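Local coordinates for 2''-aminoglycoside nucleotidyltransferase (Klebsiella pneumoniae, PDB 4WQK), which adenylates the 2''-hydroxyl group of kanamycin, gentamicin, tobramycin and related aminoglycosides in a magnesium-dependent reaction, making bacteria resistant to them, at residues Ala31-Ala34 / Val39-Lys42; Pro51-Gly56 / Glu96-Ala101; Gly66-Glu71 / Leu78-Asp83; Tyr133-Asp138 / Ala170-Arg175. One frame throughout, in Å; residues are numbered along the deposited sequence. Where two conformers were deposited one is given.

From the N terminus, contact 1 comes first and closes a short loop between helix 28-36 and the segment that leads into strand 46-51. Contact 2 then opens at the end of that strand and closes a long loop at 96-101, joining the N-terminal domain to the start of the C-terminal one. Nested inside that loop is contact 3, the hairpin of strands 68-73 and 76-81, which belongs to the mixed sheet that also holds strands 46-51 and 98-99. Contact 4 follows in series and ties helix 126-139 to helix 162-176 in the C-terminal domain. Contacts 1 and 4 meet across the domains, where Ile32 CD1 lies 3.6 Å from Tyr133 OH.

Contact 1 (Ala31-Ala34 / Val39-Lys42); sequences AIDA and VTRK
The carboxylate of Asp33 takes two donors from Thr40, the hydroxyl on the syn lone pair of one oxygen and the amide from above the plane at the other. Thr40 OG1 donates to Asp33 OD1 at 2.7 Å, whereas Thr40 N reaches Asp33 OD2 at 2.8 Å from 56° out of the carboxylate plane, in a nearly straight bond (169° at the hydrogen). In the nucleotidyltransferase fold of the N-terminal domain, this pairing fastens helix 28-36 to the loop that runs toward the magnesium-binding Asp45 and Asp47. Thr40 can donate twice because OG1 sits between its own backbone N and carbonyl carbon (chi1 69°), which places hydroxyl and amide side by side before the acid. Asp33 OD2 is also hydrogen-bonded to His43 NE2, a few residues further along the same loop, so the carboxylate is gripped by three partners and its rotation should be well fixed. Arg41 points its guanidinium elsewhere and bonds through NE to Ser152 OG of helix 147-160. Carbon atoms fill in around the polar core: Thr40 CG2 approaches Asp33 OD1 to 3.3 Å, and Val39 CA lies 3.4 Å from Asp33 OD2.

Contact 2 (Pro51-Gly56 / Glu96-Ala101); sequences PGERRG and EAYEIA. With IPA (isopropyl alcohol), chain H.
Tyr98 fits its ring against Pro51 and its hydroxyl against Glu53, and these two neighbours make the tight part of the contact. Pro51 lies across one face of the ring, with Pro51 CB 3.5 Å from Tyr98 CE1. Pro51 CG makes a CH-pi contact with the Tyr98 ring, 4.2 Å from its centroid and 19° off the normal, offset toward the rim. The Glu53 carboxylate comes instead to the ring edge and lies nearly coplanar with it, the planes being 12° apart. Tyr98 OH donates to the syn lone pair of Glu53 OE2 at 2.6 Å, while Glu53 OE1 rests 3.4 Å from Tyr98 CE1. Glu53 reaches this edge by folding back, its chain bent at chi2 (-70°).

The solvent side of the contact is looser: a water donates to Tyr98 OH at 2.7 Å and accepts from Arg54 NH1, in the plane of the guanidinium, so that the guanidinium of Arg54 is linked to the hydroxyl through solvent; its NE is held in a salt bridge with Glu57. Farther out, Glu96 OE2 accepts a bond of 3.2 Å from O2 of an isopropyl alcohol, probably from the crystallisation liquor.

Trp93 packs edge-to-face with Tyr98, and Glu99 pairs by backbone with Trp92, making 98-99 a short antiparallel strand beside 84-93. The arrangement marks the junction of the N-terminal nucleotidyltransferase sheet with the C-terminal domain, just ahead of the kanamycin-binding Ala101.

Contact 3 (Gly66-Glu71 / Leu78-Asp83); sequences GGRVME and LAEIGD
Leu78 O accepts two backbone bonds, from Met70 N at 2.7 Å and from Glu71 N at 3.3 Å, both donors arriving from the same face of its carbonyl plane. In return Leu78 N donates to Glu71 O at 2.8 Å. The side chains close over this point: Met70 CE touches Leu78 CD1 at 3.6 Å, its chain bending at chi3 (95°) to bring the methyl there. Glu71 runs alongside Leu78 in the same direction, Glu71 OE1 being 3.5 Å from Leu78 CD1. Two residues facing one is a classic beta bulge, set in the antiparallel hairpin of strands 68-73 and 76-81. Before it the register is regular, with Arg68 and Glu80 exchanging a reciprocal pair of backbone bonds. Arg68 CG lies 3.9 Å from Glu80 CG as the two side chains run side by side, but the charged ends do not join: Arg68 NH1 stays 4.8 Å from Glu80 OE1. Gly67 lets the strands come close at this end, its CA 3.1 Å from Glu80 O. Beyond it Gly66 ends helix 55-64 in a Schellman motif, and a water links Gly66 O to Gly82 N. On the inner side Ala79 packs on Val62 of that helix, while Leu78 lies against Asp87, a magnesium ligand on strand 84-93.

Contact 4 (Tyr133-Asp138 / Ala170-Arg175); sequences YFYYAD and AAFRSR
The aromatic cluster of Phe134, Tyr135 and Phe172 joins helix 126-139 to helix 162-176 in the C-terminal domain. Phe172 is the central piece, reaching toward the other helix with CG anti to its backbone N (chi1 -178°). Over the middle of one face of the Phe172 ring stands Phe134 CB, 3.4 Å from the centroid and almost on the ring normal, in a close CH-pi contact. The Phe134 ring continues past it and turns an edge to the same phenyl group in an offset edge-to-face pair, with Phe134 CD2 also 3.6 Å from Phe172 CB. At the far rim the roles reverse: the edge of Phe172 is presented to the face of Tyr135, the planes lying 76° apart and the centroids 5.1 Å. There Phe172 CE2 approaches Tyr135 CE1 to 3.7 Å, toward the rim of the tyrosine ring.

The axes of the two segments keep 11.1 Å apart and make an angle of 56°, a separation wide enough to be bridged by large rings. Asp138 adds a polar neighbour, its OD2 lying in the plane of the Phe172 ring 3.6 Å from Phe172 CE1, where the positive hydrogen edge probably suits a carboxylate.

Other aromatic residues extend the cluster. Trp131 meets Phe172 edge-to-face, and its NE1 is hydrogen-bonded to Tyr135 OH, which is also paired with Tyr176 OH. Phe134 also packs on Leu168 of helix 162-176 and on Tyr153 of helix 147-160. The side chain of Tyr135 comes within about 7 Å of that of Ala101, a kanamycin-binding residue.

Contact 1 (Ala31-Ala34 / Val39-Lys42)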
loop_
_atom_site.group_PDB
_atom_site.type_symbol
_atom_site.label_atom_id
_atom_site.label_comp_id
_atom_site.label_asym_id
_atom_site.label_seq_id
_atom_site.Cartn_x
_atom_site.Cartn_y
_atom_site.Cartn_z
ATOM N N ALA A 31 0.774 1.769 5.382
ATOM C CA ALA A 31 0.042 2.985 4.975
ATOM C C ALA A 31 -0.890 3.437 6.075
ATOM O O ALA A 31 -1.068 4.671 6.329
ATOM C CB ALA A 31 -0.756 2.769 3.712
ATOM N N ILE A 32 -1.513 2.467 6.758
ATOM C CA ILE A 32 -2.353 2.783 7.915
ATOM C C ILE A 32 -1.520 3.497 9.002
ATOM O O ILE A 32 -1.916 4.550 9.497
ATOM C CB ILE A 32 -3.014 1.502 8.491
ATOM C CG1 ILE A 32 -3.920 0.883 7.413
ATOM C CG2 ILE A 32 -3.770 1.793 9.807
ATOM C CD1 ILE A 32 -4.454 -0.495 7.792
ATOM N N ASP A 33 -0.361 2.941 9.332
ATOM C CA ASP A 33 0.481 3.535 10.379
ATOM C C ASP A 33 1.013 4.887 9.926
ATOM O O ASP A 33 1.088 5.801 10.759
ATOM C CB ASP A 33 1.633 2.598 10.744
ATOM C CG ASP A 33 1.188 1.447 11.637
ATOM O OD1 ASP A 33 -0.051 1.244 11.871
ATOM O OD2 ASP A 33 2.084 0.727 12.143
ATOM N N ALA A 34 1.322 5.012 8.634
ATOM C CA ALA A 34 1.812 6.298 8.120
ATOM C C ALA A 34 0.717 7.379 8.228
ATOM O O ALA A 34 0.984 8.504 8.676
ATOM C CB ALA A 34 2.305 6.128 6.734
ATOM N N VAL A 39 3.374 4.017 14.766
ATOM C CA VAL A 39 3.580 2.602 14.525
ATOM C C VAL A 39 2.679 1.796 15.476
ATOM O O VAL A 39 2.787 1.927 16.713
ATOM C CB VAL A 39 5.059 2.214 14.698
ATOM C CG1 VAL A 39 5.257 0.772 14.291
ATOM C CG2 VAL A 39 5.938 3.116 13.838
ATOM N N THR A 40 1.784 0.968 14.927
ATOM C CA THR A 40 0.781 0.283 15.760
ATOM C C THR A 40 0.987 -1.216 15.947
ATOM O O THR A 40 0.326 -1.835 16.792
ATOM C CB THR A 40 -0.643 0.448 15.179
ATOM O OG1 THR A 40 -0.745 -0.286 13.949
ATOM C CG2 THR A 40 -0.979 1.924 14.958
ATOM N N ARG A 41 1.888 -1.794 15.166
ATOM C CA ARG A 41 2.176 -3.222 15.260
ATOM C C ARG A 41 3.390 -3.554 14.407
ATOM O O ARG A 41 3.921 -2.702 13.711
ATOM C CB ARG A 41 0.969 -4.082 14.834
ATOM C CG ARG A 41 0.601 -4.049 13.350
ATOM C CD ARG A 41 -0.429 -5.134 13.065
ATOM N NE ARG A 41 -1.001 -5.101 11.719
ATOM C CZ ARG A 41 -0.549 -5.825 10.698
ATOM N NH1 ARG A 41 0.506 -6.610 10.857
ATOM N NH2 ARG A 41 -1.137 -5.747 9.510
ATOM N N LYS A 42 3.860 -4.786 14.532
ATOM C CA LYS A 42 4.937 -5.289 13.695
ATOM C C LYS A 42 4.330 -5.696 12.354
ATOM O O LYS A 42 3.285 -6.344 12.300
ATOM C CB LYS A 42 5.649 -6.472 14.374
ATOM C CG LYS A 42 6.864 -6.988 13.616
ATOM C CD LYS A 42 7.997 -5.968 13.615
ATOM C CE LYS A 42 8.989 -6.218 12.464
ATOM N NZ LYS A 42 9.885 -5.042 12.236
#

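Contact 2 (Pro51-Gly56 / Glu96-Ala101)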
loop_
_atom_site.group_PDB
_atom_site.type_symbol
_atom_site.label_atom_id
_atom_site.label_comp_id
_atom_site.label_asym_id
_atom_site.label_seq_id
_atom_site.Cartn_x
_atom_site.Cartn_y
_atom_site.Cartn_z
ATOM N N PRO A 51 4.412 3.584 -10.081
ATOM C CA PRO A 51 3.959 3.822 -11.461
ATOM C C PRO A 51 4.306 2.651 -12.375
ATOM O O PRO A 51 5.484 2.315 -12.567
ATOM C CB PRO A 51 4.727 5.092 -11.859
ATOM C CG PRO A 51 4.974 5.777 -10.563
ATOM C CD PRO A 51 5.290 4.662 -9.579
ATOM N N GLY A 52 3.289 2.040 -12.953
ATOM C CA GLY A 52 3.492 0.791 -13.677
ATOM C C GLY A 52 4.477 0.905 -14.814
ATOM O O GLY A 52 5.222 -0.044 -15.137
ATOM N N GLU A 53 4.463 2.075 -15.454
ATOM C CA GLU A 53 5.269 2.280 -16.661
ATOM C C GLU A 53 6.723 2.645 -16.281
ATOM O O GLU A 53 7.599 2.738 -17.167
ATOM C CB GLU A 53 4.633 3.348 -17.569
ATOM C CG GLU A 53 4.907 4.814 -17.183
ATOM C CD GLU A 53 4.230 5.342 -15.910
ATOM O OE1 GLU A 53 3.438 4.643 -15.256
ATOM O OE2 GLU A 53 4.503 6.527 -15.578
ATOM N N ARG A 54 6.983 2.812 -14.978
ATOM C CA ARG A 54 8.327 3.073 -14.477
ATOM C C ARG A 54 8.851 1.947 -13.581
ATOM O O ARG A 54 9.750 2.165 -12.743
ATOM C CB ARG A 54 8.338 4.417 -13.721
ATOM C CG ARG A 54 7.902 5.533 -14.644
ATOM C CD ARG A 54 7.920 6.919 -13.935
ATOM N NE ARG A 54 9.271 7.313 -13.539
ATOM C CZ ARG A 54 9.554 8.423 -12.838
ATOM N NH1 ARG A 54 8.584 9.248 -12.414
ATOM N NH2 ARG A 54 10.823 8.731 -12.564
ATOM N N ARG A 55 8.325 0.734 -13.795
ATOM C CA ARG A 55 8.748 -0.411 -12.982
ATOM C C ARG A 55 10.277 -0.595 -12.961
ATOM O O ARG A 55 10.861 -0.868 -11.887
ATOM C CB ARG A 55 8.074 -1.687 -13.466
ATOM C CG ARG A 55 8.602 -2.906 -12.710
ATOM C CD ARG A 55 7.697 -4.112 -12.827
ATOM N NE ARG A 55 8.467 -5.297 -12.461
ATOM C CZ ARG A 55 7.956 -6.514 -12.305
ATOM N NH1 ARG A 55 6.647 -6.727 -12.442
ATOM N NH2 ARG A 55 8.765 -7.521 -12.003
ATOM N N GLY A 56 10.934 -0.411 -14.106
ATOM C CA GLY A 56 12.369 -0.606 -14.176
ATOM C C GLY A 56 13.136 0.277 -13.192
ATOM O O GLY A 56 14.206 -0.109 -12.689
ATOM N N GLU A 96 -5.227 12.377 -14.632
ATOM C CA GLU A 96 -4.883 13.361 -13.596
ATOM C C GLU A 96 -4.173 12.776 -12.399
ATOM O O GLU A 96 -3.682 13.496 -11.542
ATOM C CB GLU A 96 -6.155 14.093 -13.149
ATOM C CG GLU A 96 -7.142 13.148 -12.393
ATOM C CD GLU A 96 -8.397 13.857 -11.856
ATOM O OE1 GLU A 96 -9.310 14.150 -12.652
ATOM O OE2 GLU A 96 -8.484 14.106 -10.632
ATOM N N ALA A 97 -4.059 11.459 -12.338
ATOM C CA ALA A 97 -3.417 10.787 -11.216
ATOM C C ALA A 97 -3.143 9.358 -11.585
ATOM O O ALA A 97 -3.768 8.825 -12.519
ATOM C CB ALA A 97 -4.338 10.815 -9.937
ATOM N N TYR A 98 -2.261 8.712 -10.831
ATOM C CA TYR A 98 -2.079 7.255 -10.906
ATOM C C TYR A 98 -3.223 6.575 -10.170
ATOM O O TYR A 98 -3.681 7.073 -9.138
ATOM C CB TYR A 98 -0.734 6.848 -10.285
ATOM C CG TYR A 98 0.439 7.194 -11.177
ATOM C CD1 TYR A 98 0.788 6.355 -12.237
ATOM C CD2 TYR A 98 1.174 8.369 -10.967
ATOM C CE1 TYR A 98 1.830 6.671 -13.101
ATOM C CE2 TYR A 98 2.236 8.694 -11.814
ATOM C CZ TYR A 98 2.564 7.852 -12.872
ATOM O OH TYR A 98 3.620 8.160 -13.695
ATOM N N GLU A 99 -3.659 5.431 -10.685
ATOM C CA GLU A 99 -4.727 4.678 -10.034
ATOM C C GLU A 99 -4.421 3.197 -10.040
ATOM O O GLU A 99 -4.012 2.637 -11.037
ATOM C CB GLU A 99 -6.104 4.885 -10.703
ATOM C CG GLU A 99 -6.649 6.314 -10.589
ATOM C CD GLU A 99 -7.082 6.697 -9.165
ATOM O OE1 GLU A 99 -7.253 5.795 -8.305
ATOM O OE2 GLU A 99 -7.344 7.917 -8.942
ATOM N N ILE A 100 -4.688 2.574 -8.909
ATOM C CA ILE A 100 -4.678 1.109 -8.821
ATOM C C ILE A 100 -5.873 0.601 -9.612
ATOM O O ILE A 100 -6.959 1.130 -9.461
ATOM C CB ILE A 100 -4.739 0.679 -7.333
ATOM C CG1 ILE A 100 -3.474 1.125 -6.616
ATOM C CG2 ILE A 100 -4.881 -0.832 -7.212
ATOM C CD1 ILE A 100 -3.572 0.965 -5.103
ATOM N N ALA A 101 -5.652 -0.414 -10.450
ATOM C CA ALA A 101 -6.745 -1.012 -11.262
ATOM C C ALA A 101 -7.861 -1.464 -10.366
ATOM O O ALA A 101 -7.618 -2.126 -9.352
ATOM C CB ALA A 101 -6.244 -2.179 -12.093
HETATM C C1 IPA H . -7.263 14.839 -7.577
HETATM C C2 IPA H . -6.301 15.907 -8.079
HETATM C C3 IPA H . -5.043 15.886 -7.222
HETATM O O2 IPA H . -5.959 15.636 -9.416
HETATM O O HOH W 1 5.771 9.142 -12.308
#

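Contact 3 (Gly66-Glu71 / Leu78-Asp83)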
loop_
_atom_site.group_PDB
_atom_site.type_symbol
_atom_site.label_atom_id
_atom_site.label_comp_id
_atom_site.label_asym_id
_atom_site.label_seq_id
_atom_site.Cartn_x
_atom_site.Cartn_y
_atom_site.Cartn_z
ATOM N N GLY A 66 20.886 -3.565 -2.825
ATOM C CA GLY A 66 21.444 -4.900 -2.615
ATOM C C GLY A 66 20.414 -6.017 -2.618
ATOM O O GLY A 66 20.721 -7.154 -2.257
ATOM N N GLY A 67 19.206 -5.707 -3.069
ATOM C CA GLY A 67 18.150 -6.701 -3.122
ATOM C C GLY A 67 17.880 -7.248 -4.511
ATOM O O GLY A 67 18.627 -7.012 -5.478
ATOM N N ARG A 68 16.775 -7.969 -4.623
ATOM C CA ARG A 68 16.440 -8.638 -5.867
ATOM C C ARG A 68 14.942 -8.832 -5.958
ATOM O O ARG A 68 14.247 -8.839 -4.940
ATOM C CB ARG A 68 17.164 -9.979 -5.961
ATOM C CG ARG A 68 16.791 -10.934 -4.856
ATOM C CD ARG A 68 17.529 -12.272 -4.986
ATOM N NE ARG A 68 17.161 -12.990 -6.207
ATOM C CZ ARG A 68 16.073 -13.752 -6.326
ATOM N NH1 ARG A 68 15.222 -13.864 -5.305
ATOM N NH2 ARG A 68 15.815 -14.376 -7.471
ATOM N N VAL A 69 14.432 -8.956 -7.184
ATOM C CA VAL A 69 13.047 -9.342 -7.368
ATOM C C VAL A 69 12.982 -10.842 -7.092
ATOM O O VAL A 69 13.788 -11.597 -7.625
ATOM C CB VAL A 69 12.537 -9.063 -8.790
ATOM C CG1 VAL A 69 11.203 -9.770 -9.005
ATOM C CG2 VAL A 69 12.428 -7.563 -9.028
ATOM N N MET A 70 12.021 -11.269 -6.283
ATOM C CA MET A 70 11.947 -12.655 -5.809
ATOM C C MET A 70 10.815 -13.484 -6.427
ATOM O O MET A 70 10.950 -14.680 -6.610
ATOM C CB MET A 70 11.798 -12.641 -4.278
ATOM C CG MET A 70 11.566 -13.994 -3.634
ATOM S SD MET A 70 10.973 -13.787 -1.942
ATOM C CE MET A 70 9.201 -13.907 -2.192
ATOM N N GLU A 71 9.702 -12.834 -6.742
ATOM C CA GLU A 71 8.509 -13.559 -7.157
ATOM C C GLU A 71 7.702 -12.599 -8.010
ATOM O O GLU A 71 7.544 -11.424 -7.666
ATOM C CB GLU A 71 7.728 -14.042 -5.926
ATOM C CG GLU A 71 6.449 -14.791 -6.194
ATOM C CD GLU A 71 5.976 -15.577 -4.972
ATOM O OE1 GLU A 71 6.745 -15.647 -3.983
ATOM O OE2 GLU A 71 4.853 -16.135 -5.004
ATOM N N LEU A 78 7.149 -9.411 -5.728
ATOM C CA LEU A 78 7.786 -9.399 -4.395
ATOM C C LEU A 78 9.268 -9.206 -4.593
ATOM O O LEU A 78 9.876 -9.805 -5.497
ATOM C CB LEU A 78 7.536 -10.695 -3.601
ATOM C CG LEU A 78 6.075 -11.121 -3.495
ATOM C CD1 LEU A 78 5.949 -12.481 -2.752
ATOM C CD2 LEU A 78 5.245 -10.020 -2.841
ATOM N N ALA A 79 9.844 -8.321 -3.783
ATOM C CA ALA A 79 11.293 -8.153 -3.751
ATOM C C ALA A 79 11.799 -8.363 -2.338
ATOM O O ALA A 79 11.048 -8.218 -1.359
ATOM C CB ALA A 79 11.669 -6.772 -4.223
ATOM N N GLU A 80 13.059 -8.769 -2.216
ATOM C CA GLU A 80 13.668 -8.849 -0.897
ATOM C C GLU A 80 14.909 -7.982 -0.859
ATOM O O GLU A 80 15.667 -7.919 -1.815
ATOM C CB GLU A 80 14.016 -10.298 -0.498
ATOM C CG GLU A 80 14.991 -11.003 -1.395
ATOM C CD GLU A 80 15.368 -12.377 -0.856
ATOM O OE1 GLU A 80 14.462 -13.221 -0.646
ATOM O OE2 GLU A 80 16.581 -12.601 -0.625
ATOM N N ILE A 81 15.086 -7.286 0.252
ATOM C CA ILE A 81 16.315 -6.535 0.509
ATOM C C ILE A 81 16.741 -6.960 1.906
ATOM O O ILE A 81 16.044 -6.682 2.878
ATOM C CB ILE A 81 16.073 -5.018 0.432
ATOM C CG1 ILE A 81 15.493 -4.613 -0.934
ATOM C CG2 ILE A 81 17.369 -4.235 0.774
ATOM C CD1 ILE A 81 15.110 -3.127 -0.992
ATOM N N GLY A 82 17.851 -7.681 1.995
ATOM C CA GLY A 82 18.266 -8.270 3.253
ATOM C C GLY A 82 17.200 -9.238 3.740
ATOM O O GLY A 82 16.747 -10.100 2.977
ATOM N N ASP A 83 16.751 -9.054 4.975
ATOM C CA ASP A 83 15.749 -9.933 5.574
ATOM C C ASP A 83 14.339 -9.400 5.359
ATOM O O ASP A 83 13.376 -9.978 5.865
ATOM C CB ASP A 83 15.997 -10.097 7.078
ATOM C CG ASP A 83 17.257 -10.871 7.383
ATOM O OD1 ASP A 83 17.564 -11.831 6.637
ATOM O OD2 ASP A 83 17.930 -10.531 8.385
HETATM O O HOH W 2 19.505 -8.555 -0.083
#

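Contact 4 (Tyr133-Asp138 / Ala170-Arg175)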
loop_
_atom_site.group_PDB
_atom_site.type_symbol
_atom_site.label_atom_id
_atom_site.label_comp_id
_atom_site.label_asym_id
_atom_site.label_seq_id
_atom_site.Cartn_x
_atom_site.Cartn_y
_atom_site.Cartn_z
ATOM N N TYR A 133 -9.091 -4.895 1.715
ATOM C CA TYR A 133 -9.644 -5.832 2.674
ATOM C C TYR A 133 -10.921 -6.502 2.161
ATOM O O TYR A 133 -11.235 -7.616 2.538
ATOM C CB TYR A 133 -9.970 -5.172 4.020
ATOM C CG TYR A 133 -8.754 -4.890 4.861
ATOM C CD1 TYR A 133 -8.173 -5.873 5.641
ATOM C CD2 TYR A 133 -8.198 -3.620 4.875
ATOM C CE1 TYR A 133 -7.022 -5.582 6.417
ATOM C CE2 TYR A 133 -7.080 -3.319 5.639
ATOM C CZ TYR A 133 -6.502 -4.299 6.398
ATOM O OH TYR A 133 -5.385 -3.952 7.131
ATOM N N PHE A 134 -11.663 -5.828 1.286
ATOM C CA PHE A 134 -12.850 -6.443 0.735
ATOM C C PHE A 134 -12.493 -7.639 -0.154
ATOM O O PHE A 134 -13.168 -8.676 -0.113
ATOM C CB PHE A 134 -13.702 -5.426 -0.049
ATOM C CG PHE A 134 -14.203 -4.270 0.795
ATOM C CD1 PHE A 134 -14.360 -4.386 2.179
ATOM C CD2 PHE A 134 -14.542 -3.072 0.173
ATOM C CE1 PHE A 134 -14.840 -3.293 2.934
ATOM C CE2 PHE A 134 -15.023 -1.983 0.930
ATOM C CZ PHE A 134 -15.186 -2.118 2.294
ATOM N N TYR A 135 -11.419 -7.509 -0.938
ATOM C CA TYR A 135 -10.957 -8.688 -1.691
ATOM C C TYR A 135 -10.547 -9.820 -0.759
ATOM O O TYR A 135 -10.855 -10.996 -1.022
ATOM C CB TYR A 135 -9.777 -8.353 -2.591
ATOM C CG TYR A 135 -10.049 -7.410 -3.730
ATOM C CD1 TYR A 135 -10.909 -7.770 -4.771
ATOM C CD2 TYR A 135 -9.434 -6.186 -3.768
ATOM C CE1 TYR A 135 -11.126 -6.880 -5.847
ATOM C CE2 TYR A 135 -9.624 -5.313 -4.810
ATOM C CZ TYR A 135 -10.500 -5.650 -5.832
ATOM O OH TYR A 135 -10.694 -4.755 -6.890
ATOM N N TYR A 136 -9.845 -9.465 0.315
ATOM C CA TYR A 136 -9.399 -10.442 1.292
ATOM C C TYR A 136 -10.604 -11.171 1.908
ATOM O O TYR A 136 -10.560 -12.398 2.117
ATOM C CB TYR A 136 -8.522 -9.722 2.339
ATOM C CG TYR A 136 -7.904 -10.642 3.367
ATOM C CD1 TYR A 136 -7.343 -11.855 2.996
ATOM C CD2 TYR A 136 -7.888 -10.299 4.708
ATOM C CE1 TYR A 136 -6.760 -12.694 3.940
ATOM C CE2 TYR A 136 -7.320 -11.138 5.665
ATOM C CZ TYR A 136 -6.764 -12.337 5.275
ATOM O OH TYR A 136 -6.203 -13.190 6.208
ATOM N N ALA A 137 -11.702 -10.461 2.170
ATOM C CA ALA A 137 -12.883 -11.098 2.756
ATOM C C ALA A 137 -13.518 -12.127 1.810
ATOM O O ALA A 137 -14.131 -13.106 2.256
ATOM C CB ALA A 137 -13.915 -10.058 3.159
ATOM N N ASP A 138 -13.388 -11.933 0.499
ATOM C CA ASP A 138 -13.905 -12.954 -0.428
ATOM C C ASP A 138 -13.011 -14.196 -0.478
ATOM O O ASP A 138 -13.462 -15.312 -0.784
ATOM C CB ASP A 138 -14.072 -12.384 -1.833
ATOM C CG ASP A 138 -15.278 -11.484 -1.950
ATOM O OD1 ASP A 138 -16.095 -11.469 -1.008
ATOM O OD2 ASP A 138 -15.424 -10.812 -2.989
ATOM N N ALA A 170 -20.762 -1.466 0.075
ATOM C CA ALA A 170 -21.906 -1.662 -0.790
ATOM C C ALA A 170 -21.507 -1.504 -2.267
ATOM O O ALA A 170 -21.974 -2.228 -3.134
ATOM C CB ALA A 170 -23.037 -0.689 -0.395
ATOM N N ALA A 171 -20.625 -0.546 -2.526
ATOM C CA ALA A 171 -20.155 -0.340 -3.896
ATOM C C ALA A 171 -19.329 -1.532 -4.369
ATOM O O ALA A 171 -19.458 -1.927 -5.528
ATOM C CB ALA A 171 -19.311 0.980 -3.999
ATOM N N PHE A 172 -18.508 -2.094 -3.485
ATOM C CA PHE A 172 -17.746 -3.295 -3.805
ATOM C C PHE A 172 -18.694 -4.456 -4.129
ATOM O O PHE A 172 -18.525 -5.159 -5.140
ATOM C CB PHE A 172 -16.789 -3.613 -2.650
ATOM C CG PHE A 172 -15.899 -4.824 -2.901
ATOM C CD1 PHE A 172 -16.328 -6.119 -2.643
ATOM C CD2 PHE A 172 -14.588 -4.606 -3.361
ATOM C CE1 PHE A 172 -15.513 -7.215 -2.877
ATOM C CE2 PHE A 172 -13.753 -5.698 -3.587
ATOM C CZ PHE A 172 -14.204 -6.988 -3.347
ATOM N N ARG A 173 -19.708 -4.654 -3.287
ATOM C CA ARG A 173 -20.653 -5.732 -3.560
ATOM C C ARG A 173 -21.323 -5.530 -4.918
ATOM O O ARG A 173 -21.531 -6.494 -5.666
ATOM C CB ARG A 173 -21.721 -5.841 -2.468
ATOM C CG ARG A 173 -21.194 -6.172 -1.082
ATOM C CD ARG A 173 -20.713 -7.601 -0.914
ATOM N NE ARG A 173 -20.299 -7.851 0.472
ATOM C CZ ARG A 173 -19.164 -7.411 1.018
ATOM N NH1 ARG A 173 -18.888 -7.696 2.280
ATOM N NH2 ARG A 173 -18.314 -6.670 0.315
ATOM N N SER A 174 -21.677 -4.293 -5.265
ATOM C CA SER A 174 -22.338 -4.046 -6.531
ATOM C C SER A 174 -21.364 -4.254 -7.712
ATOM O O SER A 174 -21.746 -4.770 -8.768
ATOM C CB SER A 174 -22.920 -2.635 -6.527
ATOM O OG SER A 174 -23.718 -2.443 -7.653
ATOM N N ARG A 175 -20.117 -3.849 -7.517
ATOM C CA ARG A 175 -19.094 -4.017 -8.537
ATOM C C ARG A 175 -18.919 -5.484 -8.910
ATOM O O ARG A 175 -18.835 -5.803 -10.088
ATOM C CB ARG A 175 -17.745 -3.438 -8.074
ATOM C CG ARG A 175 -16.559 -3.721 -9.047
ATOM C CD ARG A 175 -16.567 -2.775 -10.221
ATOM N NE ARG A 175 -16.061 -1.524 -9.657
ATOM C CZ ARG A 175 -14.786 -1.321 -9.299
ATOM N NH1 ARG A 175 -13.839 -2.249 -9.472
ATOM N NH2 ARG A 175 -14.457 -0.142 -8.805
#